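Local coordinates for ribonucleoside-diphosphate reductase (Pseudomonas aeruginosa, PDB 5IM3), which probably reduces ribonucleoside diphosphates to the matching deoxyribonucleotides for DNA synthesis, as an allosteric enzyme that binds dATP, at residues T620-L623 / E624-K628; R340-E343 / F344-L348. All coordinates share one frame; numbering follows the deposited sequence.

In the fold
Each contact lies within a single helix, contact 1 at the start of 620-640 and contact 2 in 337-349; their centres are about 14 Å apart. The first helix falls within the barrel domain of the large chain and the second within the all-alpha domain, so the place where they meet joins these two parts of the fold. The two contacts touch directly: T626 CG2 of 620-628 packs at 3.7 Å against L347 CD1 of 340-348, methyl on methyl. D352, in the loop leading to strand 353-355, touches both T626 and L347. Both contacts are structural packing, away from the dATP-binding residues, and each centre is about 24 Å from that of the chain.

Contact 1: T620-L623 / E624-K628; sequences TAKL and EKTVK
K625 lays its side chain back over the first turn of helix 620-640, against the carbonyl of A621. Its CB lies 3.8 Å from K622 O, and CG is 4.0 Å from A621 O. A bend at the second torsion (134°) turns the chain toward the helix start, and CD makes the nearest approach, 3.5 Å from A621 O. CE follows the same oxygen. NZ ends beside the A621 methyl, 4.2 Å from A621 CB. Lysine suits this exposed position because its aliphatic part can lie along the backbone while the ammonium end stays at the solvent-facing surface.

T626 does a different job on the buried side. With OG1 placed between its own backbone N and carbonyl carbon (chi1 57°), the hydroxyl donates to L623 O at 2.8 Å, while the V627 N-H reaches that oxygen at 3.0 Å. The two donors come from different directions: the hydroxyl at a C=O angle of 113°, the amide much nearer the line of the carbonyl. L623 O is thus gripped twice, and T626 OG1 also hydrogen-bonds to H612 NE2, so a buried polar group is satisfied. L623 CD1 meets V627 CG2 at 4.3 Å, an apolar pair one helical turn apart.

K622 points away from this turn and gives its NZ to N611 O, while its backbone N bonds to D619 OD1 just before the helix. E624 and T620 lean on Y695 of helix 679-707, where L623 also packs on I692. Helix 620-640, which follows strand 600-608 in the chain, is covered here by helix 679-707 and the loop carrying H612, while T626 meets L347 of helix 337-349 and D352 before strand 353-355.

Contact 2: R340-E343 / F344-L348; sequences RAIE and FYNLL
One turn of helix 337-349 in the all-alpha domain brings F344 up against R340, whose backbone carbonyl lies over a face of the aromatic ring. R340 O sits 3.1 Å above the ring plane, offset toward the rim near CG, and also takes the F344 N-H at 2.8 Å. The first torsion of F344 (-57°) sets CG beside its own backbone N, which carries the ring back along the helix until CZ lies 4.0 Å from R340 CB.

The R340 chain bends at its second torsion and ends in a salt bridge three residues on: NH1 donates at 2.9 Å to E343 OE1, which accepts through its syn lone pair and lies close to the guanidinium plane of R340. This i to i+3 pairing of opposite charges follows the helical pitch, and the extended glutamate still offers OE2 to T629 OG1 of helix 620-640. R632 of that helix also brings a like charge close to R340.

F344 touches M633 and N636 of helix 620-640 and A327 of helix 319-330. On another side of the helix, I342 and N346 run side by side, CG2 to ND2 at 3.5 Å. The hydroxyl oxygen of buried Y345 accepts the N-H of D288.

Contact 1: T620-L623 / E624-K628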
ATOM      1  N   THR A 620     -56.563   9.270  -4.826  1.00 81.67           N
ATOM      2  CA  THR A 620     -56.960   9.020  -3.443  1.00 81.33           C
ATOM      3  C   THR A 620     -58.162   8.084  -3.359  1.00 78.79           C
ATOM      4  O   THR A 620     -58.203   7.185  -2.511  1.00 77.49           O
ATOM      5  CB  THR A 620     -57.262  10.364  -2.773  1.00 87.56           C
ATOM      6  OG1 THR A 620     -56.070  11.162  -2.755  1.00 90.32           O
ATOM      7  CG2 THR A 620     -57.739  10.188  -1.367  1.00 87.71           C
ATOM      8  N   ALA A 621     -59.151   8.276  -4.237  1.00 68.92           N
ATOM      9  CA  ALA A 621     -60.385   7.497  -4.159  1.00 66.78           C
ATOM     10  C   ALA A 621     -60.142   6.032  -4.507  1.00 65.49           C
ATOM     11  O   ALA A 621     -60.565   5.131  -3.773  1.00 63.77           O
ATOM     12  CB  ALA A 621     -61.440   8.100  -5.086  1.00 69.63           C
ATOM     13  N   LYS A 622     -59.468   5.774  -5.632  1.00 68.63           N
ATOM     14  CA  LYS A 622     -59.214   4.395  -6.038  1.00 67.92           C
ATOM     15  C   LYS A 622     -58.327   3.677  -5.032  1.00 67.84           C
ATOM     16  O   LYS A 622     -58.405   2.450  -4.896  1.00 65.94           O
ATOM     17  CB  LYS A 622     -58.571   4.371  -7.426  1.00 69.58           C
ATOM     18  CG  LYS A 622     -58.374   2.975  -8.000  1.00 69.55           C
ATOM     19  CD  LYS A 622     -57.681   3.013  -9.354  1.00 67.84           C
ATOM     20  CE  LYS A 622     -57.513   1.614  -9.928  1.00 67.46           C
ATOM     21  NZ  LYS A 622     -56.754   1.617 -11.208  1.00 68.81           N
ATOM     22  N   LEU A 623     -57.487   4.425  -4.314  1.00 66.71           N
ATOM     23  CA  LEU A 623     -56.575   3.815  -3.356  1.00 63.24           C
ATOM     24  C   LEU A 623     -57.334   3.191  -2.191  1.00 65.05           C
ATOM     25  O   LEU A 623     -56.983   2.100  -1.727  1.00 63.28           O
ATOM     26  CB  LEU A 623     -55.586   4.865  -2.855  1.00 62.10           C
ATOM     27  CG  LEU A 623     -54.451   4.389  -1.949  1.00 59.64           C
ATOM     28  CD1 LEU A 623     -53.534   3.414  -2.675  1.00 56.95           C
ATOM     29  CD2 LEU A 623     -53.676   5.595  -1.448  1.00 59.40           C
ATOM     30  N   GLU A 624     -58.378   3.866  -1.705  1.00 72.04           N
ATOM     31  CA  GLU A 624     -59.153   3.325  -0.594  1.00 73.15           C
ATOM     32  C   GLU A 624     -59.785   1.988  -0.965  1.00 72.42           C
ATOM     33  O   GLU A 624     -59.744   1.036  -0.177  1.00 71.07           O
ATOM     34  CB  GLU A 624     -60.224   4.328  -0.166  1.00 75.68           C
ATOM     35  CG  GLU A 624     -61.183   3.793   0.891  1.00 76.98           C
ATOM     36  CD  GLU A 624     -62.104   4.859   1.446  1.00 80.14           C
ATOM     37  OE1 GLU A 624     -62.094   5.993   0.921  1.00 81.92           O
ATOM     38  OE2 GLU A 624     -62.839   4.562   2.410  1.00 81.33           O
ATOM     39  N   LYS A 625     -60.370   1.899  -2.162  1.00 67.38           N
ATOM     40  CA  LYS A 625     -61.021   0.661  -2.580  1.00 66.37           C
ATOM     41  C   LYS A 625     -60.032  -0.496  -2.638  1.00 65.31           C
ATOM     42  O   LYS A 625     -60.346  -1.613  -2.209  1.00 64.17           O
ATOM     43  CB  LYS A 625     -61.691   0.861  -3.937  1.00 66.59           C
ATOM     44  CG  LYS A 625     -62.866   1.818  -3.891  1.00 69.38           C
ATOM     45  CD  LYS A 625     -62.800   2.817  -5.025  1.00 70.07           C
ATOM     46  CE  LYS A 625     -63.946   3.804  -4.964  1.00 72.32           C
ATOM     47  NZ  LYS A 625     -63.843   4.815  -6.049  1.00 73.65           N
ATOM     48  N   THR A 626     -58.831  -0.255  -3.163  1.00 66.11           N
ATOM     49  CA  THR A 626     -57.848  -1.327  -3.268  1.00 66.97           C
ATOM     50  C   THR A 626     -57.320  -1.732  -1.895  1.00 61.73           C
ATOM     51  O   THR A 626     -57.119  -2.922  -1.630  1.00 59.08           O
ATOM     52  CB  THR A 626     -56.701  -0.892  -4.177  1.00 70.56           C
ATOM     53  OG1 THR A 626     -56.117   0.306  -3.655  1.00 73.57           O
ATOM     54  CG2 THR A 626     -57.209  -0.639  -5.596  1.00 70.90           C
ATOM     55  N   VAL A 627     -57.098  -0.759  -1.008  1.00 54.65           N
ATOM     56  CA  VAL A 627     -56.602  -1.076   0.328  1.00 52.59           C
ATOM     57  C   VAL A 627     -57.647  -1.866   1.109  1.00 52.14           C
ATOM     58  O   VAL A 627     -57.318  -2.836   1.802  1.00 49.94           O
ATOM     59  CB  VAL A 627     -56.195   0.210   1.071  1.00 50.30           C
ATOM     60  CG1 VAL A 627     -55.883  -0.087   2.538  1.00 50.86           C
ATOM     61  CG2 VAL A 627     -54.988   0.839   0.404  1.00 50.93           C
ATOM     62  N   LYS A 628     -58.915  -1.461   1.019  1.00 56.08           N
ATOM     63  CA  LYS A 628     -59.968  -2.181   1.727  1.00 58.18           C
ATOM     64  C   LYS A 628     -59.993  -3.651   1.331  1.00 55.63           C
ATOM     65  O   LYS A 628     -60.109  -4.532   2.192  1.00 51.05           O
ATOM     66  CB  LYS A 628     -61.325  -1.535   1.451  1.00 60.71           C
ATOM     67  CG  LYS A 628     -61.601  -0.279   2.260  1.00 63.90           C
ATOM     68  CD  LYS A 628     -63.020   0.225   2.013  1.00 66.73           C
ATOM     69  CE  LYS A 628     -63.452   1.233   3.064  1.00 68.94           C
ATOM     70  NZ  LYS A 628     -64.907   1.548   2.956  1.00 73.26           N
TER

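Contact 2: R340-E343 / F344-L348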
ATOM      1  N   ARG A 340     -66.913 -12.476  -3.264  1.00 60.32           N
ATOM      2  CA  ARG A 340     -65.577 -12.161  -2.764  1.00 58.28           C
ATOM      3  C   ARG A 340     -64.494 -12.664  -3.711  1.00 56.13           C
ATOM      4  O   ARG A 340     -63.476 -11.992  -3.908  1.00 54.89           O
ATOM      5  CB  ARG A 340     -65.386 -12.747  -1.364  1.00 57.95           C
ATOM      6  CG  ARG A 340     -66.339 -12.175  -0.322  1.00 60.23           C
ATOM      7  CD  ARG A 340     -66.166 -10.669  -0.167  1.00 60.78           C
ATOM      8  NE  ARG A 340     -67.074 -10.109   0.825  1.00 63.17           N
ATOM      9  CZ  ARG A 340     -67.141  -8.817   1.130  1.00 65.06           C
ATOM     10  NH1 ARG A 340     -66.342  -7.945   0.528  1.00 63.42           N
ATOM     11  NH2 ARG A 340     -68.008  -8.393   2.043  1.00 67.31           N
ATOM     12  N   ALA A 341     -64.690 -13.842  -4.306  1.00 56.06           N
ATOM     13  CA  ALA A 341     -63.715 -14.345  -5.268  1.00 54.15           C
ATOM     14  C   ALA A 341     -63.581 -13.400  -6.454  1.00 54.46           C
ATOM     15  O   ALA A 341     -62.470 -13.148  -6.934  1.00 52.97           O
ATOM     16  CB  ALA A 341     -64.110 -15.745  -5.741  1.00 54.32           C
ATOM     17  N   ILE A 342     -64.702 -12.858  -6.937  1.00 56.28           N
ATOM     18  CA  ILE A 342     -64.647 -11.898  -8.034  1.00 56.84           C
ATOM     19  C   ILE A 342     -63.957 -10.616  -7.584  1.00 56.65           C
ATOM     20  O   ILE A 342     -63.150 -10.038  -8.321  1.00 56.08           O
ATOM     21  CB  ILE A 342     -66.065 -11.627  -8.575  1.00 59.46           C
ATOM     22  CG1 ILE A 342     -66.622 -12.889  -9.242  1.00 59.40           C
ATOM     23  CG2 ILE A 342     -66.063 -10.452  -9.560  1.00 60.22           C
ATOM     24  CD1 ILE A 342     -68.097 -12.800  -9.597  1.00 61.86           C
ATOM     25  N   GLU A 343     -64.264 -10.148  -6.372  1.00 60.31           N
ATOM     26  CA  GLU A 343     -63.588  -8.967  -5.843  1.00 65.01           C
ATOM     27  C   GLU A 343     -62.079  -9.187  -5.765  1.00 62.76           C
ATOM     28  O   GLU A 343     -61.297  -8.287  -6.091  1.00 61.84           O
ATOM     29  CB  GLU A 343     -64.156  -8.616  -4.466  1.00 68.48           C
ATOM     30  CG  GLU A 343     -63.542  -7.375  -3.816  1.00 70.93           C
ATOM     31  CD  GLU A 343     -63.985  -7.186  -2.373  1.00 73.66           C
ATOM     32  OE1 GLU A 343     -64.824  -7.979  -1.895  1.00 74.10           O
ATOM     33  OE2 GLU A 343     -63.489  -6.248  -1.712  1.00 73.88           O
ATOM     34  N   PHE A 344     -61.649 -10.382  -5.349  1.00 55.54           N
ATOM     35  CA  PHE A 344     -60.217 -10.647  -5.242  1.00 54.92           C
ATOM     36  C   PHE A 344     -59.587 -10.837  -6.616  1.00 54.53           C
ATOM     37  O   PHE A 344     -58.435 -10.442  -6.839  1.00 53.53           O
ATOM     38  CB  PHE A 344     -59.961 -11.883  -4.373  1.00 52.77           C
ATOM     39  CG  PHE A 344     -60.542 -11.797  -2.984  1.00 53.65           C
ATOM     40  CD1 PHE A 344     -60.924 -10.580  -2.439  1.00 53.91           C
ATOM     41  CD2 PHE A 344     -60.700 -12.944  -2.221  1.00 53.55           C
ATOM     42  CE1 PHE A 344     -61.456 -10.512  -1.167  1.00 54.89           C
ATOM     43  CE2 PHE A 344     -61.231 -12.881  -0.948  1.00 53.71           C
ATOM     44  CZ  PHE A 344     -61.608 -11.664  -0.421  1.00 55.99           C
ATOM     45  N   TYR A 345     -60.316 -11.455  -7.547  1.00 54.58           N
ATOM     46  CA  TYR A 345     -59.781 -11.650  -8.888  1.00 55.05           C
ATOM     47  C   TYR A 345     -59.583 -10.318  -9.600  1.00 55.57           C
ATOM     48  O   TYR A 345     -58.565 -10.107 -10.268  1.00 52.32           O
ATOM     49  CB  TYR A 345     -60.705 -12.555  -9.703  1.00 53.77           C
ATOM     50  CG  TYR A 345     -60.508 -12.408 -11.194  1.00 55.19           C
ATOM     51  CD1 TYR A 345     -59.463 -13.053 -11.844  1.00 53.73           C
ATOM     52  CD2 TYR A 345     -61.358 -11.613 -11.949  1.00 55.54           C
ATOM     53  CE1 TYR A 345     -59.276 -12.913 -13.205  1.00 55.14           C
ATOM     54  CE2 TYR A 345     -61.183 -11.467 -13.307  1.00 57.15           C
ATOM     55  CZ  TYR A 345     -60.143 -12.118 -13.933  1.00 56.52           C
ATOM     56  OH  TYR A 345     -59.974 -11.967 -15.291  1.00 55.76           O
ATOM     57  N   ASN A 346     -60.552  -9.407  -9.473  1.00 61.08           N
ATOM     58  CA  ASN A 346     -60.433  -8.108 -10.125  1.00 60.29           C
ATOM     59  C   ASN A 346     -59.245  -7.327  -9.581  1.00 60.99           C
ATOM     60  O   ASN A 346     -58.541  -6.648 -10.337  1.00 59.64           O
ATOM     61  CB  ASN A 346     -61.722  -7.312  -9.944  1.00 61.62           C
ATOM     62  CG  ASN A 346     -62.857  -7.842 -10.798  1.00 64.42           C
ATOM     63  OD1 ASN A 346     -62.631  -8.417 -11.865  1.00 63.79           O
ATOM     64  ND2 ASN A 346     -64.086  -7.650 -10.334  1.00 63.42           N
ATOM     65  N   LEU A 347     -59.001  -7.413  -8.272  1.00 61.90           N
ATOM     66  CA  LEU A 347     -57.879  -6.688  -7.688  1.00 64.08           C
ATOM     67  C   LEU A 347     -56.547  -7.245  -8.179  1.00 62.79           C
ATOM     68  O   LEU A 347     -55.616  -6.483  -8.466  1.00 63.32           O
ATOM     69  CB  LEU A 347     -57.953  -6.748  -6.162  1.00 64.94           C
ATOM     70  CG  LEU A 347     -57.069  -5.733  -5.437  1.00 64.45           C
ATOM     71  CD1 LEU A 347     -57.607  -4.318  -5.638  1.00 66.37           C
ATOM     72  CD2 LEU A 347     -56.957  -6.065  -3.960  1.00 62.29           C
ATOM     73  N   LEU A 348     -56.441  -8.571  -8.293  1.00 57.79           N
ATOM     74  CA  LEU A 348     -55.186  -9.199  -8.690  1.00 54.51           C
ATOM     75  C   LEU A 348     -54.921  -9.039 -10.185  1.00 55.46           C
ATOM     76  O   LEU A 348     -53.838  -8.601 -10.585  1.00 55.75           O
ATOM     77  CB  LEU A 348     -55.207 -10.681  -8.309  1.00 53.04           C
ATOM     78  CG  LEU A 348     -55.152 -11.002  -6.814  1.00 52.37           C
ATOM     79  CD1 LEU A 348     -55.399 -12.484  -6.584  1.00 52.03           C
ATOM     80  CD2 LEU A 348     -53.811 -10.593  -6.221  1.00 50.77           C
TER